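PDB 7ML9: insecticidal protein from Brevibacillus laterosporus, which is active against the western corn rootworm and probably acts by forming beta-barrel pores in membranes, as related epsilon-toxin-like proteins do. Local coordinates for residues A[153-158]-A[168-173]; A[92-97]-A[216-221]; A[125-130]-A[190-195]; A[283-288]-A[308-313]. All blocks are in the same frame, centred on the assembly; numbering follows the deposited sequence.

Following the chain from its N terminus, 92-97 leads off and waits until 216-221 to close interaction 2, a loop of 118 residues. Inside that loop lies interaction 3, where 125-130 meets 190-195, and inside interaction 3 lies interaction 1, the hairpin 153-158 with 168-173. The three are nested without crossing. Interaction 4 follows in series, joining 283-288 to 308-313. Interactions 1 and 2 touch near the middle of the elongated molecule, the hairpin lying against strands 86-115 and 201-229. Interactions 3 and 4 also touch, their centres about 9 Å apart, toward one end. Strands 201-229 and 266-289, neighbours in the large sheet, connect the two regions.

Interaction 1. Residues A[153-158]-A[168-173]; sequences TATMKF and STEYNF
A two-stranded antiparallel beta hairpin, of strands 153-160 and 165-172, makes this contact within the epsilon-toxin-like fold; in relatives such as aerolysin an amphipathic hairpin is what inserts into the membrane, and the alternation here is consistent with that role. Thr153, Thr155, Lys157, Ser168 and Glu170 line one face, while Ala154, Met156, Thr169 and Tyr171 line the other, packed on strands 86-115, 130-147 and 201-229. Two hydrogen-bonded pairs, Ala154 with Tyr171 and Met156 with Thr169, hold the ladder; its straightest bond runs from Met156 N to Thr169 O (2.8 Å, 174°). Met156 shows why a flexible thioether suits the buried face. Its CB lies at the edge of the Tyr171 ring, 4.1 Å from CE2. CG, anti to the backbone N (chi1 -164°), reaches the backbone of Ala93, and SD rests on Ala217. Bends at chi2 and chi3 then bring CE back alongside CG2 of Thr169, whose hydroxyl is bonded to Asn140. Small Ala154 leaves room for the Phe173 ring, CE1 standing 3.8 Å from Ala154 CB. On the polar face, extended Glu170 crosses Thr155 obliquely, and its OE2 accepts a weak hydrogen bond from Thr153 OG1 at 3.5 Å.

Interaction 2. Residues A[92-97]-A[216-221]; sequences WATLEG and EANLYA
Trp92 and Tyr220 set the character of this antiparallel pairing between strands 86-115 and 201-229, part of the large mixed sheet of the epsilon-toxin-like fold. With its CG in the crowded position between backbone N and carbonyl carbon (chi1 69°), the indole leans across the neighbouring strand. Tyr220 CB then sits over the face of the six-membered ring, a CH-pi contact 3.5 Å from its centroid. The phenol ring is slid toward the five-membered ring, planes 26° apart, so the aromatics barely overlap. Beneath them, Trp92 and Tyr220 exchange two backbone hydrogen bonds, as do Thr94 and Asn218. Thr94 suits its place because OG1 lies in the plane of the phenol at its edge, 3.7 Å from Tyr220 CE2, and one water joins that hydroxyl to Tyr220 OH. Across the sheet, small Ala93 receives Leu219 CD2 at 3.7 Å, on the side covered by Met156 and Tyr171 of the hairpin. Farther along, Glu96 and Glu216 run side by side, their carboxylate planes 51° apart. Glu96 OE2 and Glu216 OE1 are 4.4 Å apart, and a samarium ion lies about 3 Å from the Glu96 side chain. Such close like charges may raise a proton affinity, which a trivalent cation would be expected to offset.

Interaction 3. Residues A[125-130]-A[190-195]; sequences LLTPEF and PSQKIK
A short two-stranded antiparallel ribbon, strands 123-126 and 193-196, forms this surface contact toward one end of the elongated epsilon-toxin-like molecule. Its regular part is the pair Leu125 and Ile194: Leu125 N gives a bond to Ile194 O (2.7 Å), and the return bond from Ile194 N meets Leu125 O from above the carbonyl plane. Beyond Leu126 the strand geometry lapses and side chains take over. Thr127 N still donates to Gln192 O, but Gln192 N turns to the hydroxyl of Thr127, reaching OG1 at 2.9 Å and 171°. Threonine suits this place because OG1, placed between backbone N and carbonyl carbon (chi1 67°), accepts that bond and donates its own hydrogen to Pro128 O, while CG2 packs 3.6 Å from Ile194 CG1. Pro128 O also lies within bonding distance of a water that reaches Pro190 O. A second water accepts from Ser191 N and donates to Glu129 OE2. Leu126 crosses the bent Lys193 chain, whose ammonium makes a weak bond to Glu124 O. Small Ser191, with OG anti to its backbone N (chi1 177°), closes the set by donating from OG to Thr127 O, only 2.6 Å away and in the carbonyl plane.

Interaction 4. Residues A[283-288]-A[308-313]; sequences FILKIE and IKVPLI
Four backbone hydrogen bonds make the first shell, two for each of the pairs Phe283 with Val310 and Leu285 with Ile308. The shortest runs from Val310 N to Phe283 O (2.7 Å, 167°) and lies in the carbonyl plane, whereas the return bond from Phe283 N approaches Val310 O nearly along the C=O axis. Between these pairs Ile308 O receives a second, softer contact from Ile284 CA at 3.2 Å. The side chains on the buried face are all apolar. Leu285 CG meets Val310 CG2 at 4.0 Å, the two chains crossing obliquely; valine is well placed because its CG2, anti to the carbonyl carbon, leans toward the leucine. Phe283 and Leu312 cross at about a right angle, Phe283 CE2 standing 3.9 Å from Leu312 CB. Here strands 266-289 and 303-323 join as antiparallel neighbours in the large mixed sheet that runs along this epsilon-toxin-like protein, their short segments inclined at 147°. The next shell packs against these groups: Tyr187 and Ser189 of strand 178-189 lie against Phe283, and Gln192 and Pro190 against Val310. On the other face, Lys309 bends its ammonium to a salt bridge with Asp282, a charged end suited to an exposed position beside Ile284. Farther along, Glu288 is buried, its OE1 held by Arg203 and its OE2 by a weak, long salt bridge from Lys286 NZ at 3.4 Å.

Interaction 1. Residues A[153-158]-A[168-173]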
loop_
_atom_site.group_PDB
_atom_site.type_symbol
_atom_site.label_atom_id
_atom_site.label_comp_id
_atom_site.label_asym_id
_atom_site.label_seq_id
_atom_site.Cartn_x
_atom_site.Cartn_y
_atom_site.Cartn_z
ATOM N N THR A 153 -2.967 11.507 -3.706
ATOM C CA THR A 153 -3.326 10.106 -3.871
ATOM C C THR A 153 -2.289 9.444 -4.755
ATOM O O THR A 153 -1.591 10.099 -5.538
ATOM C CB THR A 153 -4.720 9.905 -4.520
ATOM O OG1 THR A 153 -4.747 10.522 -5.813
ATOM C CG2 THR A 153 -5.823 10.478 -3.662
ATOM N N ALA A 154 -2.195 8.124 -4.625
ATOM C CA ALA A 154 -1.316 7.357 -5.491
ATOM C C ALA A 154 -1.843 5.930 -5.545
ATOM O O ALA A 154 -2.326 5.399 -4.540
ATOM C CB ALA A 154 0.144 7.372 -5.012
ATOM N N THR A 155 -1.730 5.326 -6.718
ATOM C CA THR A 155 -2.198 3.969 -6.947
ATOM C C THR A 155 -1.029 3.008 -6.864
ATOM O O THR A 155 0.035 3.255 -7.441
ATOM C CB THR A 155 -2.881 3.859 -8.306
ATOM O OG1 THR A 155 -4.055 4.675 -8.272
ATOM C CG2 THR A 155 -3.259 2.404 -8.600
ATOM N N MET A 156 -1.223 1.927 -6.125
ATOM C CA MET A 156 -0.209 0.903 -5.965
ATOM C C MET A 156 -0.718 -0.400 -6.561
ATOM O O MET A 156 -1.863 -0.787 -6.327
ATOM C CB MET A 156 0.136 0.697 -4.498
ATOM C CG MET A 156 1.427 -0.044 -4.347
ATOM S SD MET A 156 1.417 -1.043 -2.876
ATOM C CE MET A 156 -0.020 -2.042 -3.145
ATOM N N LYS A 157 0.140 -1.069 -7.326
ATOM C CA LYS A 157 -0.178 -2.352 -7.936
ATOM C C LYS A 157 0.625 -3.464 -7.279
ATOM O O LYS A 157 1.787 -3.274 -6.911
ATOM C CB LYS A 157 0.100 -2.335 -9.439
ATOM C CG LYS A 157 -0.664 -1.257 -10.187
ATOM C CD LYS A 157 0.086 -0.789 -11.436
ATOM C CE LYS A 157 0.863 -1.911 -12.111
ATOM N NZ LYS A 157 -0.011 -3.061 -12.483
ATOM N N PHE A 158 0.002 -4.625 -7.140
ATOM C CA PHE A 158 0.624 -5.770 -6.508
ATOM C C PHE A 158 0.152 -7.033 -7.209
ATOM O O PHE A 158 -0.971 -7.074 -7.724
ATOM C CB PHE A 158 0.286 -5.842 -5.010
ATOM C CG PHE A 158 -1.186 -5.721 -4.702
ATOM C CD1 PHE A 158 -1.813 -4.482 -4.704
ATOM C CD2 PHE A 158 -1.937 -6.843 -4.391
ATOM C CE1 PHE A 158 -3.162 -4.365 -4.406
ATOM C CE2 PHE A 158 -3.293 -6.735 -4.092
ATOM C CZ PHE A 158 -3.906 -5.496 -4.100
ATOM N N SER A 168 -4.711 -3.627 -7.903
ATOM C CA SER A 168 -4.267 -2.288 -7.529
ATOM C C SER A 168 -5.196 -1.694 -6.479
ATOM O O SER A 168 -6.283 -2.208 -6.203
ATOM C CB SER A 168 -4.180 -1.363 -8.745
ATOM O OG SER A 168 -5.473 -1.024 -9.200
ATOM N N THR A 169 -4.742 -0.590 -5.885
ATOM C CA THR A 169 -5.466 0.070 -4.811
ATOM C C THR A 169 -4.917 1.491 -4.722
ATOM O O THR A 169 -3.735 1.720 -4.981
ATOM C CB THR A 169 -5.309 -0.688 -3.487
ATOM O OG1 THR A 169 -6.201 -0.162 -2.497
ATOM C CG2 THR A 169 -3.860 -0.628 -2.958
ATOM N N GLU A 170 -5.790 2.439 -4.409
ATOM C CA GLU A 170 -5.442 3.855 -4.412
ATOM C C GLU A 170 -5.387 4.367 -2.979
ATOM O O GLU A 170 -6.387 4.312 -2.252
ATOM C CB GLU A 170 -6.434 4.677 -5.235
ATOM C CG GLU A 170 -6.008 6.133 -5.380
ATOM C CD GLU A 170 -6.902 6.930 -6.312
ATOM O OE1 GLU A 170 -8.139 6.763 -6.233
ATOM O OE2 GLU A 170 -6.361 7.713 -7.128
ATOM N N TYR A 171 -4.215 4.849 -2.573
ATOM C CA TYR A 171 -4.034 5.408 -1.246
ATOM C C TYR A 171 -4.345 6.895 -1.263
ATOM O O TYR A 171 -3.954 7.607 -2.192
ATOM C CB TYR A 171 -2.594 5.210 -0.759
ATOM C CG TYR A 171 -2.305 3.811 -0.314
ATOM C CD1 TYR A 171 -2.569 3.411 0.982
ATOM C CD2 TYR A 171 -1.786 2.884 -1.200
ATOM C CE1 TYR A 171 -2.313 2.121 1.388
ATOM C CE2 TYR A 171 -1.528 1.596 -0.805
ATOM C CZ TYR A 171 -1.795 1.221 0.484
ATOM O OH TYR A 171 -1.534 -0.069 0.883
ATOM N N ASN A 172 -5.053 7.352 -0.242
ATOM C CA ASN A 172 -5.092 8.765 0.102
ATOM C C ASN A 172 -4.085 8.992 1.224
ATOM O O ASN A 172 -4.142 8.318 2.258
ATOM C CB ASN A 172 -6.494 9.202 0.529
ATOM C CG ASN A 172 -6.606 10.706 0.706
ATOM O OD1 ASN A 172 -5.789 11.326 1.391
ATOM N ND2 ASN A 172 -7.612 11.305 0.071
ATOM N N PHE A 173 -3.177 9.952 1.019
ATOM C CA PHE A 173 -2.029 10.106 1.909
ATOM C C PHE A 173 -2.398 10.645 3.284
ATOM O O PHE A 173 -1.541 10.645 4.171
ATOM C CB PHE A 173 -0.974 11.007 1.258
ATOM C CG PHE A 173 -0.121 10.315 0.214
ATOM C CD1 PHE A 173 -0.587 9.214 -0.497
ATOM C CD2 PHE A 173 1.156 10.776 -0.058
ATOM C CE1 PHE A 173 0.207 8.587 -1.460
ATOM C CE2 PHE A 173 1.958 10.160 -1.012
ATOM C CZ PHE A 173 1.485 9.056 -1.717
#

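Interaction 2. Residues A[92-97]-A[216-221]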
loop_
_atom_site.group_PDB
_atom_site.type_symbol
_atom_site.label_atom_id
_atom_site.label_comp_id
_atom_site.label_asym_id
_atom_site.label_seq_id
_atom_site.Cartn_x
_atom_site.Cartn_y
_atom_site.Cartn_z
ATOM N N TRP A 92 3.804 8.838 -5.311
ATOM C CA TRP A 92 3.706 7.479 -5.827
ATOM C C TRP A 92 3.687 6.507 -4.655
ATOM O O TRP A 92 3.936 6.878 -3.505
ATOM C CB TRP A 92 4.841 7.169 -6.818
ATOM C CG TRP A 92 6.238 7.067 -6.247
ATOM C CD1 TRP A 92 6.923 5.918 -5.951
ATOM C CD2 TRP A 92 7.137 8.153 -5.954
ATOM N NE1 TRP A 92 8.183 6.220 -5.477
ATOM C CE2 TRP A 92 8.339 7.583 -5.471
ATOM C CE3 TRP A 92 7.039 9.546 -6.048
ATOM C CZ2 TRP A 92 9.431 8.362 -5.071
ATOM C CZ3 TRP A 92 8.124 10.316 -5.654
ATOM C CH2 TRP A 92 9.300 9.723 -5.168
ATOM N N ALA A 93 3.373 5.249 -4.953
ATOM C CA ALA A 93 3.282 4.226 -3.922
ATOM C C ALA A 93 3.780 2.918 -4.501
ATOM O O ALA A 93 3.494 2.597 -5.659
ATOM C CB ALA A 93 1.852 4.080 -3.397
ATOM N N THR A 94 4.574 2.197 -3.722
ATOM C CA THR A 94 5.197 0.976 -4.197
ATOM C C THR A 94 4.995 -0.125 -3.171
ATOM O O THR A 94 4.863 0.127 -1.968
ATOM C CB THR A 94 6.703 1.155 -4.487
ATOM O OG1 THR A 94 7.423 1.313 -3.259
ATOM C CG2 THR A 94 6.932 2.373 -5.356
ATOM N N LEU A 95 4.967 -1.353 -3.674
ATOM C CA LEU A 95 4.843 -2.517 -2.818
ATOM C C LEU A 95 6.069 -2.628 -1.926
ATOM O O LEU A 95 7.203 -2.444 -2.374
ATOM C CB LEU A 95 4.684 -3.775 -3.671
ATOM C CG LEU A 95 4.436 -5.057 -2.890
ATOM C CD1 LEU A 95 3.072 -5.004 -2.235
ATOM C CD2 LEU A 95 4.553 -6.241 -3.831
ATOM N N GLU A 96 5.836 -2.917 -0.651
ATOM C CA GLU A 96 6.889 -2.929 0.355
ATOM C C GLU A 96 7.054 -4.341 0.902
ATOM O O GLU A 96 6.147 -4.868 1.558
ATOM C CB GLU A 96 6.569 -1.942 1.470
ATOM C CG GLU A 96 7.789 -1.556 2.260
ATOM C CD GLU A 96 7.924 -2.363 3.502
ATOM O OE1 GLU A 96 8.935 -3.081 3.633
ATOM O OE2 GLU A 96 7.010 -2.270 4.346
ATOM N N GLY A 97 8.215 -4.942 0.647
ATOM C CA GLY A 97 8.477 -6.280 1.144
ATOM C C GLY A 97 7.752 -7.348 0.338
ATOM O O GLY A 97 7.410 -7.163 -0.835
ATOM N N GLU A 216 2.089 -4.459 2.755
ATOM C CA GLU A 216 2.462 -3.107 3.123
ATOM C C GLU A 216 2.821 -2.340 1.869
ATOM O O GLU A 216 3.284 -2.911 0.876
ATOM C CB GLU A 216 3.652 -3.098 4.078
ATOM C CG GLU A 216 3.431 -3.861 5.355
ATOM C CD GLU A 216 3.133 -2.948 6.517
ATOM O OE1 GLU A 216 3.049 -1.716 6.287
ATOM O OE2 GLU A 216 2.994 -3.455 7.657
ATOM N N ALA A 217 2.621 -1.033 1.937
ATOM C CA ALA A 217 2.964 -0.130 0.860
ATOM C C ALA A 217 3.839 0.986 1.416
ATOM O O ALA A 217 3.636 1.426 2.550
ATOM C CB ALA A 217 1.708 0.462 0.231
ATOM N N ASN A 218 4.817 1.423 0.619
ATOM C CA ASN A 218 5.506 2.685 0.868
ATOM C C ASN A 218 4.820 3.800 0.087
ATOM O O ASN A 218 4.537 3.649 -1.108
ATOM C CB ASN A 218 6.972 2.604 0.461
ATOM C CG ASN A 218 7.749 1.620 1.282
ATOM O OD1 ASN A 218 8.578 0.889 0.751
ATOM N ND2 ASN A 218 7.476 1.576 2.576
ATOM N N LEU A 219 4.552 4.909 0.759
ATOM C CA LEU A 219 3.978 6.106 0.154
ATOM C C LEU A 219 5.073 7.166 0.078
ATOM O O LEU A 219 5.797 7.376 1.059
ATOM C CB LEU A 219 2.800 6.612 0.985
ATOM C CG LEU A 219 1.789 5.525 1.391
ATOM C CD1 LEU A 219 0.694 6.131 2.244
ATOM C CD2 LEU A 219 1.208 4.873 0.162
ATOM N N TYR A 220 5.226 7.799 -1.087
ATOM C CA TYR A 220 6.331 8.732 -1.321
ATOM C C TYR A 220 5.789 10.019 -1.913
ATOM O O TYR A 220 4.898 9.997 -2.765
ATOM C CB TYR A 220 7.390 8.168 -2.295
ATOM C CG TYR A 220 8.139 6.956 -1.807
ATOM C CD1 TYR A 220 9.104 7.061 -0.821
ATOM C CD2 TYR A 220 7.884 5.693 -2.341
ATOM C CE1 TYR A 220 9.806 5.955 -0.377
ATOM C CE2 TYR A 220 8.578 4.581 -1.900
ATOM C CZ TYR A 220 9.538 4.716 -0.922
ATOM O OH TYR A 220 10.223 3.610 -0.473
ATOM N N ALA A 221 6.329 11.148 -1.479
ATOM C CA ALA A 221 6.055 12.401 -2.162
ATOM C C ALA A 221 7.377 13.125 -2.362
ATOM O O ALA A 221 8.214 13.160 -1.451
ATOM C CB ALA A 221 5.061 13.258 -1.367
HETATM O O HOH W 1 10.099 1.399 -2.272
HETATM O O HOH W 2 3.896 -6.223 1.344
#

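Interaction 3. Residues A[125-130]-A[190-195]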
loop_
_atom_site.group_PDB
_atom_site.type_symbol
_atom_site.label_atom_id
_atom_site.label_comp_id
_atom_site.label_asym_id
_atom_site.label_seq_id
_atom_site.Cartn_x
_atom_site.Cartn_y
_atom_site.Cartn_z
ATOM N N LEU A 125 -17.585 -38.755 -20.347
ATOM C CA LEU A 125 -18.753 -37.894 -20.207
ATOM C C LEU A 125 -18.310 -36.507 -19.751
ATOM O O LEU A 125 -17.506 -36.384 -18.823
ATOM C CB LEU A 125 -19.742 -38.498 -19.205
ATOM C CG LEU A 125 -20.288 -39.873 -19.617
ATOM C CD1 LEU A 125 -21.282 -40.423 -18.578
ATOM C CD2 LEU A 125 -20.920 -39.746 -20.977
ATOM N N LEU A 126 -18.839 -35.481 -20.409
ATOM C CA LEU A 126 -18.530 -34.096 -20.089
ATOM C C LEU A 126 -19.401 -33.600 -18.944
ATOM O O LEU A 126 -20.628 -33.785 -18.956
ATOM C CB LEU A 126 -18.729 -33.220 -21.325
ATOM C CG LEU A 126 -17.673 -33.456 -22.398
ATOM C CD1 LEU A 126 -18.169 -33.005 -23.761
ATOM C CD2 LEU A 126 -16.401 -32.695 -21.992
ATOM N N THR A 127 -18.764 -32.971 -17.952
ATOM C CA THR A 127 -19.495 -32.362 -16.852
ATOM C C THR A 127 -20.134 -31.054 -17.304
ATOM O O THR A 127 -19.731 -30.459 -18.307
ATOM C CB THR A 127 -18.573 -32.083 -15.661
ATOM O OG1 THR A 127 -17.628 -31.057 -16.008
ATOM C CG2 THR A 127 -17.838 -33.330 -15.231
ATOM N N PRO A 128 -21.144 -30.584 -16.583
ATOM C CA PRO A 128 -21.616 -29.216 -16.797
ATOM C C PRO A 128 -20.540 -28.231 -16.358
ATOM O O PRO A 128 -19.533 -28.595 -15.744
ATOM C CB PRO A 128 -22.864 -29.116 -15.912
ATOM C CG PRO A 128 -23.210 -30.538 -15.543
ATOM C CD PRO A 128 -21.922 -31.292 -15.554
ATOM N N GLU A 129 -20.749 -26.967 -16.708
ATOM C CA GLU A 129 -19.988 -25.893 -16.086
ATOM C C GLU A 129 -20.552 -25.605 -14.706
ATOM O O GLU A 129 -21.768 -25.614 -14.502
ATOM C CB GLU A 129 -20.039 -24.635 -16.946
ATOM C CG GLU A 129 -19.290 -24.804 -18.235
ATOM C CD GLU A 129 -19.435 -23.613 -19.144
ATOM O OE1 GLU A 129 -20.330 -22.776 -18.888
ATOM O OE2 GLU A 129 -18.661 -23.521 -20.120
ATOM N N PHE A 130 -19.670 -25.381 -13.746
ATOM C CA PHE A 130 -20.108 -24.915 -12.447
ATOM C C PHE A 130 -19.805 -23.423 -12.355
ATOM O O PHE A 130 -19.081 -22.869 -13.187
ATOM C CB PHE A 130 -19.443 -25.705 -11.324
ATOM C CG PHE A 130 -19.820 -27.180 -11.312
ATOM C CD1 PHE A 130 -19.080 -28.102 -12.030
ATOM C CD2 PHE A 130 -20.907 -27.624 -10.566
ATOM C CE1 PHE A 130 -19.414 -29.450 -12.017
ATOM C CE2 PHE A 130 -21.261 -28.981 -10.544
ATOM C CZ PHE A 130 -20.510 -29.887 -11.274
ATOM N N PRO A 190 -14.729 -24.624 -16.602
ATOM C CA PRO A 190 -15.061 -25.239 -17.889
ATOM C C PRO A 190 -15.448 -26.703 -17.716
ATOM O O PRO A 190 -15.117 -27.360 -16.724
ATOM C CB PRO A 190 -13.771 -25.092 -18.708
ATOM C CG PRO A 190 -12.996 -24.007 -18.013
ATOM C CD PRO A 190 -13.344 -24.126 -16.561
ATOM N N SER A 191 -16.205 -27.189 -18.689
ATOM C CA SER A 191 -16.615 -28.587 -18.723
ATOM C C SER A 191 -15.399 -29.515 -18.725
ATOM O O SER A 191 -14.439 -29.289 -19.463
ATOM C CB SER A 191 -17.468 -28.818 -19.972
ATOM O OG SER A 191 -17.835 -30.181 -20.094
ATOM N N GLN A 192 -15.444 -30.559 -17.897
ATOM C CA GLN A 192 -14.378 -31.547 -17.791
ATOM C C GLN A 192 -14.852 -32.900 -18.321
ATOM O O GLN A 192 -16.032 -33.248 -18.217
ATOM C CB GLN A 192 -13.905 -31.707 -16.341
ATOM C CG GLN A 192 -13.410 -30.409 -15.696
ATOM C CD GLN A 192 -12.259 -29.788 -16.477
ATOM O OE1 GLN A 192 -12.316 -28.621 -16.877
ATOM N NE2 GLN A 192 -11.214 -30.576 -16.709
ATOM N N LYS A 193 -13.912 -33.661 -18.880
ATOM C CA LYS A 193 -14.164 -34.987 -19.437
ATOM C C LYS A 193 -13.837 -36.037 -18.376
ATOM O O LYS A 193 -12.705 -36.094 -17.885
ATOM C CB LYS A 193 -13.329 -35.208 -20.702
ATOM C CG LYS A 193 -13.945 -36.196 -21.692
ATOM C CD LYS A 193 -14.375 -35.519 -23.002
ATOM C CE LYS A 193 -15.120 -36.483 -23.952
ATOM N NZ LYS A 193 -16.477 -36.013 -24.400
ATOM N N ILE A 194 -14.827 -36.857 -18.015
ATOM C CA ILE A 194 -14.702 -37.865 -16.963
ATOM C C ILE A 194 -14.955 -39.246 -17.563
ATOM O O ILE A 194 -15.959 -39.450 -18.254
ATOM C CB ILE A 194 -15.688 -37.606 -15.808
ATOM C CG1 ILE A 194 -15.592 -36.151 -15.336
ATOM C CG2 ILE A 194 -15.431 -38.571 -14.671
ATOM C CD1 ILE A 194 -14.260 -35.814 -14.761
ATOM N N LYS A 195 -14.057 -40.197 -17.287
ATOM C CA LYS A 195 -14.285 -41.584 -17.689
ATOM C C LYS A 195 -15.233 -42.242 -16.688
ATOM O O LYS A 195 -14.925 -42.325 -15.497
ATOM C CB LYS A 195 -12.967 -42.355 -17.781
ATOM C CG LYS A 195 -13.145 -43.853 -18.060
ATOM C CD LYS A 195 -11.930 -44.459 -18.782
ATOM C CE LYS A 195 -11.752 -45.945 -18.453
ATOM N NZ LYS A 195 -11.855 -46.216 -16.982
HETATM O O HOH W 3 -16.826 -28.140 -14.741
HETATM O O HOH W 4 -17.147 -25.622 -20.978
#

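Interaction 4. Residues A[283-288]-A[308-313]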
loop_
_atom_site.group_PDB
_atom_site.type_symbol
_atom_site.label_atom_id
_atom_site.label_comp_id
_atom_site.label_asym_id
_atom_site.label_seq_id
_atom_site.Cartn_x
_atom_site.Cartn_y
_atom_site.Cartn_z
ATOM N N PHE A 283 -11.234 -23.967 -9.209
ATOM C CA PHE A 283 -12.203 -24.969 -8.779
ATOM C C PHE A 283 -11.499 -26.308 -8.570
ATOM O O PHE A 283 -10.574 -26.658 -9.309
ATOM C CB PHE A 283 -13.326 -25.158 -9.808
ATOM C CG PHE A 283 -14.343 -24.044 -9.832
ATOM C CD1 PHE A 283 -15.403 -24.033 -8.939
ATOM C CD2 PHE A 283 -14.234 -23.009 -10.757
ATOM C CE1 PHE A 283 -16.358 -23.002 -8.973
ATOM C CE2 PHE A 283 -15.177 -21.982 -10.795
ATOM C CZ PHE A 283 -16.233 -21.984 -9.911
ATOM N N ILE A 284 -11.941 -27.046 -7.558
ATOM C CA ILE A 284 -11.642 -28.468 -7.432
ATOM C C ILE A 284 -12.933 -29.251 -7.645
ATOM O O ILE A 284 -13.954 -28.963 -7.004
ATOM C CB ILE A 284 -10.993 -28.793 -6.076
ATOM C CG1 ILE A 284 -10.726 -30.300 -5.947
ATOM C CG2 ILE A 284 -11.832 -28.275 -4.929
ATOM C CD1 ILE A 284 -9.483 -30.626 -5.118
ATOM N N LEU A 285 -12.894 -30.219 -8.565
ATOM C CA LEU A 285 -13.991 -31.155 -8.788
ATOM C C LEU A 285 -13.670 -32.479 -8.111
ATOM O O LEU A 285 -12.583 -33.029 -8.298
ATOM C CB LEU A 285 -14.236 -31.383 -10.277
ATOM C CG LEU A 285 -14.554 -30.172 -11.140
ATOM C CD1 LEU A 285 -15.008 -30.605 -12.529
ATOM C CD2 LEU A 285 -15.609 -29.336 -10.459
ATOM N N LYS A 286 -14.604 -32.967 -7.313
ATOM C CA LYS A 286 -14.488 -34.225 -6.595
ATOM C C LYS A 286 -15.463 -35.217 -7.224
ATOM O O LYS A 286 -16.667 -34.943 -7.302
ATOM C CB LYS A 286 -14.785 -33.986 -5.119
ATOM C CG LYS A 286 -14.849 -35.178 -4.209
ATOM C CD LYS A 286 -15.530 -34.747 -2.915
ATOM C CE LYS A 286 -14.750 -35.135 -1.679
ATOM N NZ LYS A 286 -15.604 -35.893 -0.718
ATOM N N ILE A 287 -14.942 -36.352 -7.688
ATOM C CA ILE A 287 -15.727 -37.360 -8.401
ATOM C C ILE A 287 -16.004 -38.518 -7.458
ATOM O O ILE A 287 -15.067 -39.148 -6.956
ATOM C CB ILE A 287 -14.990 -37.860 -9.650
ATOM C CG1 ILE A 287 -14.433 -36.688 -10.455
ATOM C CG2 ILE A 287 -15.904 -38.781 -10.473
ATOM C CD1 ILE A 287 -15.480 -35.723 -10.934
ATOM N N GLU A 288 -17.282 -38.817 -7.232
ATOM C CA GLU A 288 -17.691 -39.879 -6.322
ATOM C C GLU A 288 -18.442 -40.972 -7.071
ATOM O O GLU A 288 -19.288 -40.688 -7.923
ATOM C CB GLU A 288 -18.582 -39.351 -5.203
ATOM C CG GLU A 288 -17.898 -38.396 -4.244
ATOM C CD GLU A 288 -18.826 -37.921 -3.139
ATOM O OE1 GLU A 288 -20.058 -38.108 -3.274
ATOM O OE2 GLU A 288 -18.321 -37.366 -2.134
ATOM N N ILE A 308 -10.000 -33.192 -9.517
ATOM C CA ILE A 308 -9.449 -32.401 -10.607
ATOM C C ILE A 308 -9.395 -30.946 -10.167
ATOM O O ILE A 308 -10.407 -30.390 -9.727
ATOM C CB ILE A 308 -10.290 -32.517 -11.892
ATOM C CG1 ILE A 308 -10.722 -33.958 -12.150
ATOM C CG2 ILE A 308 -9.534 -31.948 -13.086
ATOM C CD1 ILE A 308 -11.530 -34.093 -13.410
ATOM N N LYS A 309 -8.224 -30.329 -10.302
ATOM C CA LYS A 309 -8.089 -28.886 -10.172
ATOM C C LYS A 309 -8.364 -28.256 -11.529
ATOM O O LYS A 309 -7.760 -28.647 -12.531
ATOM C CB LYS A 309 -6.689 -28.517 -9.684
ATOM C CG LYS A 309 -6.588 -28.289 -8.185
ATOM C CD LYS A 309 -5.502 -27.264 -7.877
ATOM C CE LYS A 309 -5.201 -27.198 -6.394
ATOM N NZ LYS A 309 -5.304 -25.804 -5.886
ATOM N N VAL A 310 -9.280 -27.293 -11.563
ATOM C CA VAL A 310 -9.760 -26.695 -12.799
ATOM C C VAL A 310 -9.501 -25.192 -12.727
ATOM O O VAL A 310 -9.909 -24.557 -11.752
ATOM C CB VAL A 310 -11.254 -26.966 -13.039
ATOM C CG1 VAL A 310 -11.735 -26.239 -14.288
ATOM C CG2 VAL A 310 -11.491 -28.470 -13.148
ATOM N N PRO A 311 -8.837 -24.594 -13.717
ATOM C CA PRO A 311 -8.669 -23.132 -13.708
ATOM C C PRO A 311 -9.996 -22.447 -13.981
ATOM O O PRO A 311 -10.753 -22.871 -14.854
ATOM C CB PRO A 311 -7.671 -22.870 -14.848
ATOM C CG PRO A 311 -7.175 -24.235 -15.286
ATOM C CD PRO A 311 -8.252 -25.208 -14.916
ATOM N N LEU A 312 -10.278 -21.378 -13.233
ATOM C CA LEU A 312 -11.560 -20.697 -13.384
ATOM C C LEU A 312 -11.514 -19.669 -14.513
ATOM O O LEU A 312 -10.451 -19.226 -14.947
ATOM C CB LEU A 312 -11.986 -20.044 -12.064
ATOM C CG LEU A 312 -11.121 -18.967 -11.388
ATOM C CD1 LEU A 312 -11.249 -17.611 -12.081
ATOM C CD2 LEU A 312 -11.489 -18.842 -9.923
ATOM N N ILE A 313 -12.700 -19.308 -14.996
ATOM C CA ILE A 313 -12.888 -18.220 -15.948
ATOM C C ILE A 313 -13.654 -17.123 -15.226
ATOM O O ILE A 313 -14.719 -17.382 -14.649
ATOM C CB ILE A 313 -13.648 -18.683 -17.202
ATOM C CG1 ILE A 313 -12.863 -19.760 -17.941
ATOM C CG2 ILE A 313 -13.906 -17.517 -18.143
ATOM C CD1 ILE A 313 -13.723 -20.509 -18.937
#